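Local coordinates for protein diguanylate cyclase (Vibrio cholerae serotype O1, PDB 6EIB) that catalyses the joining of two GTP molecules into cyclic di-GMP through its magnesium-dependent GGDEF-type (GGEEF) domain and takes part in biofilm formation, at residues D46-D51 against Q113-Y118; Q65-D70 against E99-R104; G122-H127 against Y137-Q142. All coordinates share one frame; numbering follows the deposited sequence.

All three contacts lie in one GGDEF domain, a mixed five-stranded sheet packed between helices. Contacts 1 and 2 share helix 50-67: its start belongs to contact 1 and its end to contact 2. Their centres are about 21 Å apart, and along the chain contact 2 falls within the span that contact 1 brackets. Contact 3 follows both. Its strand 119-125 comes directly after the loop of contact 1. The centre of contact 3 is about 18 Å from that of contact 2 and about 29 Å from that of contact 1. Contact 2 joins helices 50-67 and 91-107 on one side of the sheet; contact 3 joins strand 119-125 to helix 133-148.

Contact 1: residues D46-D51 against Q113-Y118; sequences DQFGHD and QNEHIY. With EDO (1,2-ethanediol), chain K.
Gln113 reaches across to the end of helix 41-48 with a chain that is straight once it has left the backbone. Its CB points toward the helix. CG sits in the crowded position between the backbone N and the carbonyl carbon (chi1 65°). From there the chain runs extended to CD, which lies in the plane of the Phe48 ring, at its edge. Gln113 CD is 4.0 Å from Phe48 CE1. Gln113 OE1 comes closer still, 3.6 Å from Phe48 CE1, so the amide meets the ring rim with its oxygen. The amide and ring planes are 77° apart. Gln113 NE2 ends 4.1 Å from Gln47 NE2. The two glutamines meet tip to tip with their amides almost perpendicular, and no direct hydrogen bond forms. A water joins them instead. It accepts from Gln47 NE2 at 2.9 Å and donates to Gln113 OE1 at 3.2 Å.

The contact sets the turn between helices 41-48 and 50-67 of the GGDEF domain against the loop that leads from helix 91-107 to strand 119-125. In that loop Asn114 and Glu115 both face Phe110, a G1 beta bulge. On the other side, Gly49 breaks the helix with positive phi and then stands at the N-cap position of the next one.

Phe48 is central to the packing. Gln47 CG lies over one ring face, offset toward the rim, and Phe111 also meets the ring. Glu115 arrives through a chain bent at chi2 (83°), which leaves Glu115 CD 4.1 Å from Phe48 CZ. Beyond the carboxylate sits an ethanediol molecule, probably from the crystallisation liquor. Ethanediol O2 donates to His116 O at 2.8 Å. Further along, Ile117 is buried against Phe105 of helix 91-107 and Phe110.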
loop_
_atom_site.group_PDB
_atom_site.type_symbol
_atom_site.label_atom_id
_atom_site.label_comp_id
_atom_site.label_asym_id
_atom_site.label_seq_id
_atom_site.Cartn_x
_atom_site.Cartn_y
_atom_site.Cartn_z
ATOM N N ASP A 46 5.436 -7.782 -19.595
ATOM C CA ASP A 46 5.595 -7.912 -21.053
ATOM C C ASP A 46 7.043 -8.134 -21.436
ATOM O O ASP A 46 7.332 -8.948 -22.301
ATOM C CB ASP A 46 5.081 -6.660 -21.763
ATOM C CG ASP A 46 3.579 -6.538 -21.711
ATOM O OD1 ASP A 46 2.902 -7.535 -21.356
ATOM O OD2 ASP A 46 3.097 -5.402 -21.926
ATOM N N GLN A 47 7.952 -7.450 -20.751
ATOM C CA GLN A 47 9.368 -7.486 -21.122
ATOM C C GLN A 47 10.162 -8.583 -20.410
ATOM O O GLN A 47 11.086 -9.155 -20.992
ATOM C CB GLN A 47 10.038 -6.140 -20.810
ATOM C CG GLN A 47 11.536 -6.109 -21.164
ATOM C CD GLN A 47 12.249 -4.838 -20.705
ATOM O OE1 GLN A 47 11.648 -3.966 -20.065
ATOM N NE2 GLN A 47 13.533 -4.725 -21.042
ATOM N N PHE A 48 9.752 -8.954 -19.205
ATOM C CA PHE A 48 10.526 -9.915 -18.437
ATOM C C PHE A 48 9.767 -11.188 -18.126
ATOM O O PHE A 48 10.367 -12.181 -17.720
ATOM C CB PHE A 48 10.980 -9.290 -17.108
ATOM C CG PHE A 48 11.851 -8.091 -17.274
ATOM C CD1 PHE A 48 13.223 -8.234 -17.450
ATOM C CD2 PHE A 48 11.298 -6.814 -17.263
ATOM C CE1 PHE A 48 14.033 -7.124 -17.610
ATOM C CE2 PHE A 48 12.098 -5.694 -17.431
ATOM C CZ PHE A 48 13.468 -5.852 -17.610
ATOM N N GLY A 49 8.459 -11.192 -18.342
ATOM C CA GLY A 49 7.721 -12.401 -18.074
ATOM C C GLY A 49 7.102 -12.446 -16.703
ATOM O O GLY A 49 7.490 -11.707 -15.789
ATOM N N HIS A 50 6.111 -13.325 -16.584
ATOM C CA HIS A 50 5.272 -13.447 -15.401
ATOM C C HIS A 50 6.025 -13.865 -14.135
ATOM O O HIS A 50 5.698 -13.417 -13.032
ATOM C CB HIS A 50 4.164 -14.467 -15.700
ATOM C CG HIS A 50 3.181 -14.655 -14.588
ATOM N ND1 HIS A 50 2.067 -13.854 -14.431
ATOM C CD2 HIS A 50 3.155 -15.542 -13.564
ATOM C CE1 HIS A 50 1.392 -14.249 -13.366
ATOM N NE2 HIS A 50 2.030 -15.271 -12.823
ATOM N N ASP A 51 7.045 -14.704 -14.281
ATOM C CA ASP A 51 7.777 -15.154 -13.098
ATOM C C ASP A 51 8.580 -14.013 -12.498
ATOM O O ASP A 51 8.666 -13.888 -11.274
ATOM C CB ASP A 51 8.694 -16.330 -13.440
ATOM C CG ASP A 51 7.940 -17.630 -13.574
ATOM O OD1 ASP A 51 6.713 -17.621 -13.337
ATOM O OD2 ASP A 51 8.568 -18.654 -13.927
ATOM N N GLN A 113 19.742 -6.829 -15.492
ATOM C CA GLN A 113 20.066 -5.511 -16.024
ATOM C C GLN A 113 19.817 -4.355 -15.073
ATOM O O GLN A 113 19.815 -3.203 -15.511
ATOM C CB GLN A 113 19.347 -5.270 -17.355
ATOM C CG GLN A 113 17.841 -5.195 -17.310
ATOM C CD GLN A 113 17.299 -5.159 -18.727
ATOM O OE1 GLN A 113 17.065 -6.211 -19.324
ATOM N NE2 GLN A 113 17.133 -3.956 -19.287
ATOM N N ASN A 114 19.655 -4.646 -13.776
ATOM C CA ASN A 114 19.497 -3.588 -12.783
ATOM C C ASN A 114 18.388 -2.624 -13.180
ATOM O O ASN A 114 18.552 -1.411 -13.147
ATOM C CB ASN A 114 20.792 -2.822 -12.587
ATOM C CG ASN A 114 21.894 -3.700 -12.063
ATOM O OD1 ASN A 114 21.672 -4.518 -11.168
ATOM N ND2 ASN A 114 23.093 -3.556 -12.635
ATOM N N GLU A 115 17.246 -3.180 -13.522
ATOM C CA GLU A 115 16.078 -2.392 -13.882
ATOM C C GLU A 115 15.517 -1.703 -12.649
ATOM O O GLU A 115 15.445 -2.314 -11.572
ATOM C CB GLU A 115 15.029 -3.303 -14.504
ATOM C CG GLU A 115 13.757 -2.610 -14.952
ATOM C CD GLU A 115 13.892 -1.987 -16.334
ATOM O OE1 GLU A 115 14.993 -2.075 -16.926
ATOM O OE2 GLU A 115 12.874 -1.444 -16.832
ATOM N N HIS A 116 15.135 -0.429 -12.776
ATOM C CA HIS A 116 14.509 0.232 -11.636
ATOM C C HIS A 116 13.000 0.324 -11.839
ATOM O O HIS A 116 12.511 0.586 -12.946
ATOM C CB HIS A 116 15.123 1.612 -11.375
ATOM C CG HIS A 116 16.490 1.537 -10.760
ATOM N ND1 HIS A 116 16.692 1.479 -9.396
ATOM C CD2 HIS A 116 17.713 1.476 -11.327
ATOM C CE1 HIS A 116 17.987 1.398 -9.149
ATOM N NE2 HIS A 116 18.636 1.392 -10.300
ATOM N N ILE A 117 12.271 -0.021 -10.787
ATOM C CA ILE A 117 10.815 -0.042 -10.813
ATOM C C ILE A 117 10.301 0.894 -9.720
ATOM O O ILE A 117 10.920 1.003 -8.655
ATOM C CB ILE A 117 10.278 -1.483 -10.614
ATOM C CG1 ILE A 117 10.998 -2.438 -11.557
ATOM C CG2 ILE A 117 8.754 -1.584 -10.851
ATOM C CD1 ILE A 117 10.587 -3.902 -11.372
ATOM N N TYR A 118 9.155 1.529 -9.962
ATOM C CA TYR A 118 8.646 2.579 -9.085
ATOM C C TYR A 118 7.190 2.284 -8.680
ATOM O O TYR A 118 6.510 1.468 -9.311
ATOM C CB TYR A 118 8.751 3.959 -9.795
ATOM C CG TYR A 118 10.147 4.280 -10.297
ATOM C CD1 TYR A 118 11.064 4.916 -9.466
ATOM C CD2 TYR A 118 10.571 3.909 -11.578
ATOM C CE1 TYR A 118 12.361 5.198 -9.900
ATOM C CE2 TYR A 118 11.910 4.176 -12.012
ATOM C CZ TYR A 118 12.768 4.823 -11.161
ATOM O OH TYR A 118 14.072 5.121 -11.522
HETATM C C1 EDO K . 10.635 1.553 -16.772
HETATM O O1 EDO K . 10.634 2.845 -16.141
HETATM C C2 EDO K . 9.812 0.580 -15.930
HETATM O O2 EDO K . 10.258 0.565 -14.558
HETATM O O HOH W 1 15.001 -7.180 -21.516
#

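Contact 2: residues Q65-D70 against E99-R104; sequences QSVISD and EQIRQR. With ACT (acetate ion), chain P; SO4 (sulfate ion), chain F.
Val67 is turned so that its two methyls serve different partners. CG1 is anti to the backbone N (chi1 170°), and CG2 is anti to the carbonyl carbon. Ile101 has CG1 anti to its own carbonyl carbon, which brings the end of its chain toward helix 50-67. Arg104 leaves its helix in the same way and then bends at chi3 (54°), so that its guanidinium reaches Ser66.

Val67 CG1 fits between two residues, 3.9 Å from Ile101 CG1 and 3.6 Å from Gln100 OE1. The Gln100 chain is extended beyond CG and passes obliquely across the valine. Val67 CG2 faces the arginine instead, 3.9 Å from Arg104 NH1. Deeper in, the tips of two isoleucines meet, with Ile68 CD1 4.1 Å from Ile101 CD1.

This is where the end of helix 50-67 packs on helix 91-107, on one side of the GGDEF sheet. Val67 is the last helical residue, and Ile68 is the first to leave helical geometry. Ile68 and Ile101 both rest on Ile84 of strand 81-87, so the apolar part of the interface continues down to the sheet.

The outer rim is polar. Arg104 NH1 donates to Ser66 OG at 3.2 Å, with an angle of 153° at the hydrogen. The serine oxygen lies close to the guanidinium plane. Arg104 NH2 donates to a sulfate O4, and that ion is also held by His108. Around the helix, Arg102 grips Glu99 side-on. Arg102 NE and Arg102 NH2 both donate to Glu99 OE1, at 2.6 Å and 2.7 Å respectively. Arg102 NH2 and Gln103 NE2 also donate to OXT of an acetate. Both ions probably come from the crystallisation liquor. Arg102 NH1 is taken by Asn153 OD1.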
loop_
_atom_site.group_PDB
_atom_site.type_symbol
_atom_site.label_atom_id
_atom_site.label_comp_id
_atom_site.label_asym_id
_atom_site.label_seq_id
_atom_site.Cartn_x
_atom_site.Cartn_y
_atom_site.Cartn_z
ATOM N N GLN A 65 7.285 -5.603 5.234
ATOM C CA GLN A 65 7.737 -6.149 6.515
ATOM C C GLN A 65 8.969 -5.455 7.087
ATOM O O GLN A 65 9.025 -5.154 8.280
ATOM C CB GLN A 65 8.048 -7.638 6.382
ATOM C CG GLN A 65 6.863 -8.568 6.227
ATOM C CD GLN A 65 7.305 -10.029 6.066
ATOM O OE1 GLN A 65 7.162 -10.614 4.988
ATOM N NE2 GLN A 65 7.896 -10.597 7.122
ATOM N N SER A 66 9.967 -5.259 6.233
ATOM C CA SER A 66 11.244 -4.661 6.618
ATOM C C SER A 66 11.081 -3.225 7.094
ATOM O O SER A 66 11.680 -2.812 8.098
ATOM C CB SER A 66 12.212 -4.704 5.434
ATOM O OG SER A 66 13.358 -3.908 5.687
ATOM N N VAL A 67 10.289 -2.468 6.343
ATOM C CA VAL A 67 10.066 -1.060 6.630
ATOM C C VAL A 67 9.071 -0.845 7.778
ATOM O O VAL A 67 9.256 0.048 8.595
ATOM C CB VAL A 67 9.575 -0.318 5.368
ATOM C CG1 VAL A 67 9.107 1.080 5.717
ATOM C CG2 VAL A 67 10.676 -0.300 4.304
ATOM N N ILE A 68 8.003 -1.639 7.818
ATOM C CA ILE A 68 7.017 -1.501 8.880
ATOM C C ILE A 68 7.225 -2.614 9.898
ATOM O O ILE A 68 6.657 -3.703 9.783
ATOM C CB ILE A 68 5.580 -1.568 8.339
ATOM C CG1 ILE A 68 5.422 -0.669 7.102
ATOM C CG2 ILE A 68 4.584 -1.234 9.419
ATOM C CD1 ILE A 68 4.086 -0.855 6.405
ATOM N N SER A 69 8.007 -2.333 10.928
ATOM C CA SER A 69 8.314 -3.374 11.897
ATOM C C SER A 69 7.075 -3.681 12.744
ATOM O O SER A 69 6.825 -4.841 13.082
ATOM C CB SER A 69 9.505 -2.967 12.771
ATOM O OG SER A 69 9.256 -1.735 13.420
ATOM N N ASP A 70 6.316 -2.653 13.113
ATOM C CA ASP A 70 5.097 -2.892 13.883
ATOM C C ASP A 70 3.975 -3.574 13.105
ATOM O O ASP A 70 3.856 -3.434 11.871
ATOM C CB ASP A 70 4.562 -1.606 14.497
ATOM C CG ASP A 70 5.346 -1.181 15.715
ATOM O OD1 ASP A 70 5.835 -2.075 16.448
ATOM O OD2 ASP A 70 5.434 0.041 15.968
ATOM N N GLU A 99 6.329 6.715 2.202
ATOM C CA GLU A 99 7.428 7.331 1.471
ATOM C C GLU A 99 8.697 6.483 1.495
ATOM O O GLU A 99 9.435 6.432 0.490
ATOM C CB GLU A 99 7.753 8.725 2.027
ATOM C CG GLU A 99 6.817 9.857 1.609
ATOM C CD GLU A 99 6.937 10.246 0.122
ATOM O OE1 GLU A 99 7.745 9.664 -0.633
ATOM O OE2 GLU A 99 6.241 11.184 -0.294
ATOM N N GLN A 100 8.974 5.871 2.651
ATOM C CA GLN A 100 10.132 4.986 2.793
ATOM C C GLN A 100 9.979 3.762 1.881
ATOM O O GLN A 100 10.942 3.318 1.260
ATOM C CB GLN A 100 10.303 4.546 4.251
ATOM C CG GLN A 100 10.748 5.656 5.192
ATOM C CD GLN A 100 10.997 5.151 6.597
ATOM O OE1 GLN A 100 10.323 4.235 7.063
ATOM N NE2 GLN A 100 11.977 5.739 7.280
ATOM N N ILE A 101 8.778 3.189 1.835
ATOM C CA ILE A 101 8.543 2.074 0.937
ATOM C C ILE A 101 8.758 2.512 -0.532
ATOM O O ILE A 101 9.393 1.783 -1.299
ATOM C CB ILE A 101 7.108 1.514 1.108
ATOM C CG1 ILE A 101 6.945 0.877 2.485
ATOM C CG2 ILE A 101 6.725 0.488 -0.010
ATOM C CD1 ILE A 101 5.503 0.803 2.910
ATOM N N ARG A 102 8.213 3.678 -0.910
ATOM C CA ARG A 102 8.350 4.208 -2.277
ATOM C C ARG A 102 9.827 4.333 -2.638
ATOM O O ARG A 102 10.258 3.924 -3.727
ATOM C CB ARG A 102 7.659 5.575 -2.413
ATOM C CG ARG A 102 7.763 6.177 -3.813
ATOM C CD ARG A 102 7.367 7.653 -3.890
ATOM N NE ARG A 102 8.096 8.511 -2.965
ATOM C CZ ARG A 102 9.376 8.844 -3.095
ATOM N NH1 ARG A 102 10.105 8.372 -4.104
ATOM N NH2 ARG A 102 9.933 9.636 -2.200
ATOM N N GLN A 103 10.584 4.927 -1.716
ATOM C CA GLN A 103 12.009 5.191 -1.943
ATOM C C GLN A 103 12.845 3.946 -2.027
ATOM O O GLN A 103 13.699 3.836 -2.902
ATOM C CB GLN A 103 12.564 6.075 -0.859
ATOM C CG GLN A 103 12.257 7.542 -1.035
ATOM C CD GLN A 103 12.462 8.314 0.257
ATOM O OE1 GLN A 103 12.427 7.734 1.353
ATOM N NE2 GLN A 103 12.766 9.611 0.136
ATOM N N ARG A 104 12.645 3.017 -1.096
ATOM C CA ARG A 104 13.453 1.801 -1.126
ATOM C C ARG A 104 13.106 0.902 -2.304
ATOM O O ARG A 104 13.970 0.184 -2.831
ATOM C CB ARG A 104 13.345 1.046 0.207
ATOM C CG ARG A 104 14.159 1.737 1.292
ATOM C CD ARG A 104 14.432 0.822 2.468
ATOM N NE ARG A 104 15.049 -0.440 2.054
ATOM C CZ ARG A 104 15.028 -1.525 2.821
ATOM N NH1 ARG A 104 14.437 -1.468 4.005
ATOM N NH2 ARG A 104 15.559 -2.663 2.400
HETATM C C ACT P . 13.394 10.569 -3.494
HETATM O O ACT P . 13.646 11.349 -4.438
HETATM O OXT ACT P . 12.417 10.876 -2.779
HETATM C CH3 ACT P . 14.221 9.345 -3.225
HETATM S S SO4 F . 17.598 -3.712 -0.619
HETATM O O1 SO4 F . 17.764 -5.012 -1.261
HETATM O O2 SO4 F . 18.846 -3.274 -0.003
HETATM O O3 SO4 F . 17.266 -2.665 -1.580
HETATM O O4 SO4 F . 16.553 -3.878 0.394
#

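Contact 3: residues G122-H127 against Y137-Q142; sequences GVSSLH and YRRSDQ. With SO4 (sulfate ion), chain G; SO4 (sulfate ion), chain E.
The guanidinium of Arg139 lies flat on the imidazole of His127. The planes are only 4° apart and the centres 3.7 Å apart. Arg139 CZ sits over the middle of the ring, and His127 ND1 sits over the centre of the guanidinium. In the plane of the guanidinium, at its edge, is Ser124 OG. The guanidinium is thus stacked on the ring, while its edge bonds to Ser124 in its own plane.

Arg139 gets there by a bend at chi3 (-60°). Arg139 CB passes 3.6 Å from Ser124 CB. Arg139 NE then donates to Ser124 OG at 3.0 Å. Ser124 OG is anti to its own backbone N, which turns it toward the arginine. Arg139 NH2 donates to Ser125 O at 2.8 Å, from above the carbonyl plane. That bond is bent, 133° at the hydrogen.

The pairing lies within the beta-alpha-beta unit of strand 119-125, helix 133-148 and strand 154-157. Strand and helix run nearly antiparallel, with their segment axes 5.9 Å apart. The approach is close, and the residues facing each other here include Gly122, Ser124 and Ser140. Gly122 CA lies 3.5 Å from Ser140 O in a CA-H...O contact. Ser140 CB lies 3.7 Å from Gly122 O, and the Ser140 hydroxyl is bonded to Ser35 OG of the neighbouring strand 31-38.

Arg139 NH2 also forms a salt bridge with Asp130, which in addition accepts from His127 N. The arginine is buried, and the salt bridge to Asp130 would balance its charge. Bonds on NE and NH2 fix the rotation of the group, and the histidine holds one face. The cation lying on the imidazole would probably disfavour protonation of His127, while Asp130 would offset part of that effect.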
loop_
_atom_site.group_PDB
_atom_site.type_symbol
_atom_site.label_atom_id
_atom_site.label_comp_id
_atom_site.label_asym_id
_atom_site.label_seq_id
_atom_site.Cartn_x
_atom_site.Cartn_y
_atom_site.Cartn_z
ATOM N N GLY A 122 -1.131 6.235 -1.977
ATOM C CA GLY A 122 -2.044 7.224 -1.442
ATOM C C GLY A 122 -2.297 6.812 0.009
ATOM O O GLY A 122 -2.370 5.611 0.307
ATOM N N VAL A 123 -2.466 7.786 0.889
ATOM C CA VAL A 123 -2.626 7.512 2.331
ATOM C C VAL A 123 -3.837 8.198 2.966
ATOM O O VAL A 123 -4.102 9.378 2.732
ATOM C CB VAL A 123 -1.395 7.979 3.108
ATOM C CG1 VAL A 123 -1.488 7.531 4.560
ATOM C CG2 VAL A 123 -0.118 7.475 2.437
ATOM N N SER A 124 -4.581 7.478 3.798
ATOM C CA SER A 124 -5.595 8.156 4.557
ATOM C C SER A 124 -5.737 7.419 5.858
ATOM O O SER A 124 -4.961 6.500 6.160
ATOM C CB SER A 124 -6.947 8.193 3.806
ATOM O OG SER A 124 -7.846 9.138 4.411
ATOM N N SER A 125 -6.751 7.802 6.616
ATOM C CA SER A 125 -7.015 7.129 7.873
ATOM C C SER A 125 -8.477 7.271 8.287
ATOM O O SER A 125 -9.217 8.077 7.722
ATOM C CB SER A 125 -6.102 7.674 8.960
ATOM O OG SER A 125 -6.442 9.007 9.260
ATOM N N LEU A 126 -8.879 6.527 9.318
ATOM C CA LEU A 126 -10.260 6.587 9.808
ATOM C C LEU A 126 -10.626 8.026 10.182
ATOM O O LEU A 126 -9.845 8.704 10.856
ATOM C CB LEU A 126 -10.423 5.679 11.036
ATOM C CG LEU A 126 -11.738 5.675 11.828
ATOM C CD1 LEU A 126 -12.819 5.033 11.042
ATOM C CD2 LEU A 126 -11.551 5.001 13.196
ATOM N N HIS A 127 -11.781 8.504 9.698
ATOM C CA HIS A 127 -12.335 9.809 10.095
ATOM C C HIS A 127 -13.626 9.573 10.924
ATOM O O HIS A 127 -14.258 8.518 10.817
ATOM C CB HIS A 127 -12.656 10.705 8.883
ATOM C CG HIS A 127 -11.452 11.169 8.116
ATOM N ND1 HIS A 127 -11.547 12.057 7.063
ATOM C CD2 HIS A 127 -10.137 10.860 8.229
ATOM C CE1 HIS A 127 -10.339 12.299 6.584
ATOM N NE2 HIS A 127 -9.466 11.578 7.264
ATOM N N TYR A 137 -10.907 3.479 2.270
ATOM C CA TYR A 137 -10.322 3.064 0.998
ATOM C C TYR A 137 -10.572 4.094 -0.104
ATOM O O TYR A 137 -9.680 4.375 -0.925
ATOM C CB TYR A 137 -10.904 1.702 0.537
ATOM C CG TYR A 137 -10.344 1.332 -0.834
ATOM C CD1 TYR A 137 -9.038 0.868 -0.957
ATOM C CD2 TYR A 137 -11.064 1.565 -2.004
ATOM C CE1 TYR A 137 -8.473 0.574 -2.210
ATOM C CE2 TYR A 137 -10.497 1.289 -3.273
ATOM C CZ TYR A 137 -9.202 0.781 -3.357
ATOM O OH TYR A 137 -8.592 0.482 -4.587
ATOM N N ARG A 138 -11.772 4.663 -0.129
ATOM C CA ARG A 138 -12.102 5.702 -1.106
ATOM C C ARG A 138 -11.103 6.864 -1.035
ATOM O O ARG A 138 -10.665 7.410 -2.071
ATOM C CB ARG A 138 -13.532 6.206 -0.887
ATOM C CG ARG A 138 -13.842 7.407 -1.674
ATOM C CD ARG A 138 -15.217 7.908 -1.373
ATOM N NE ARG A 138 -15.474 9.084 -2.188
ATOM C CZ ARG A 138 -15.184 10.313 -1.783
ATOM N NH1 ARG A 138 -14.663 10.499 -0.567
ATOM N NH2 ARG A 138 -15.439 11.341 -2.580
ATOM N N ARG A 139 -10.719 7.242 0.184
ATOM C CA ARG A 139 -9.793 8.367 0.354
ATOM C C ARG A 139 -8.350 7.969 0.013
ATOM O O ARG A 139 -7.640 8.740 -0.624
ATOM C CB ARG A 139 -9.881 8.934 1.778
ATOM C CG ARG A 139 -11.196 9.677 2.089
ATOM C CD ARG A 139 -11.111 10.370 3.399
ATOM N NE ARG A 139 -10.870 9.404 4.461
ATOM C CZ ARG A 139 -11.830 8.923 5.260
ATOM N NH1 ARG A 139 -13.081 9.354 5.123
ATOM N NH2 ARG A 139 -11.533 8.043 6.215
ATOM N N SER A 140 -7.901 6.781 0.417
ATOM C CA SER A 140 -6.530 6.407 0.062
ATOM C C SER A 140 -6.452 6.144 -1.435
ATOM O O SER A 140 -5.454 6.460 -2.061
ATOM C CB SER A 140 -6.011 5.205 0.865
ATOM O OG SER A 140 -6.707 3.997 0.612
ATOM N N ASP A 141 -7.510 5.569 -2.010
ATOM C CA ASP A 141 -7.527 5.303 -3.441
ATOM C C ASP A 141 -7.481 6.626 -4.200
ATOM O O ASP A 141 -6.777 6.748 -5.226
ATOM C CB ASP A 141 -8.774 4.471 -3.813
ATOM C CG ASP A 141 -8.747 3.940 -5.266
ATOM O OD1 ASP A 141 -7.651 3.653 -5.790
ATOM O OD2 ASP A 141 -9.840 3.820 -5.885
ATOM N N GLN A 142 -8.204 7.636 -3.717
ATOM C CA GLN A 142 -8.217 8.926 -4.420
ATOM C C GLN A 142 -6.887 9.666 -4.331
ATOM O O GLN A 142 -6.430 10.299 -5.290
ATOM C CB GLN A 142 -9.323 9.839 -3.863
ATOM C CG GLN A 142 -9.570 11.046 -4.733
ATOM C CD GLN A 142 -10.442 12.089 -4.074
ATOM O OE1 GLN A 142 -9.942 13.119 -3.613
ATOM N NE2 GLN A 142 -11.748 11.825 -3.998
HETATM S S SO4 G . -14.452 14.434 -2.029
HETATM O O1 SO4 G . -13.501 13.335 -2.113
HETATM O O2 SO4 G . -13.753 15.680 -2.321
HETATM O O3 SO4 G . -15.505 14.250 -3.028
HETATM O O4 SO4 G . -15.014 14.467 -0.683
HETATM S S SO4 E . -5.266 10.397 12.692
HETATM O O1 SO4 E . -5.767 9.324 11.837
HETATM O O2 SO4 E . -3.814 10.428 12.617
HETATM O O3 SO4 E . -5.810 11.679 12.271
HETATM O O4 SO4 E . -5.631 10.114 14.099
#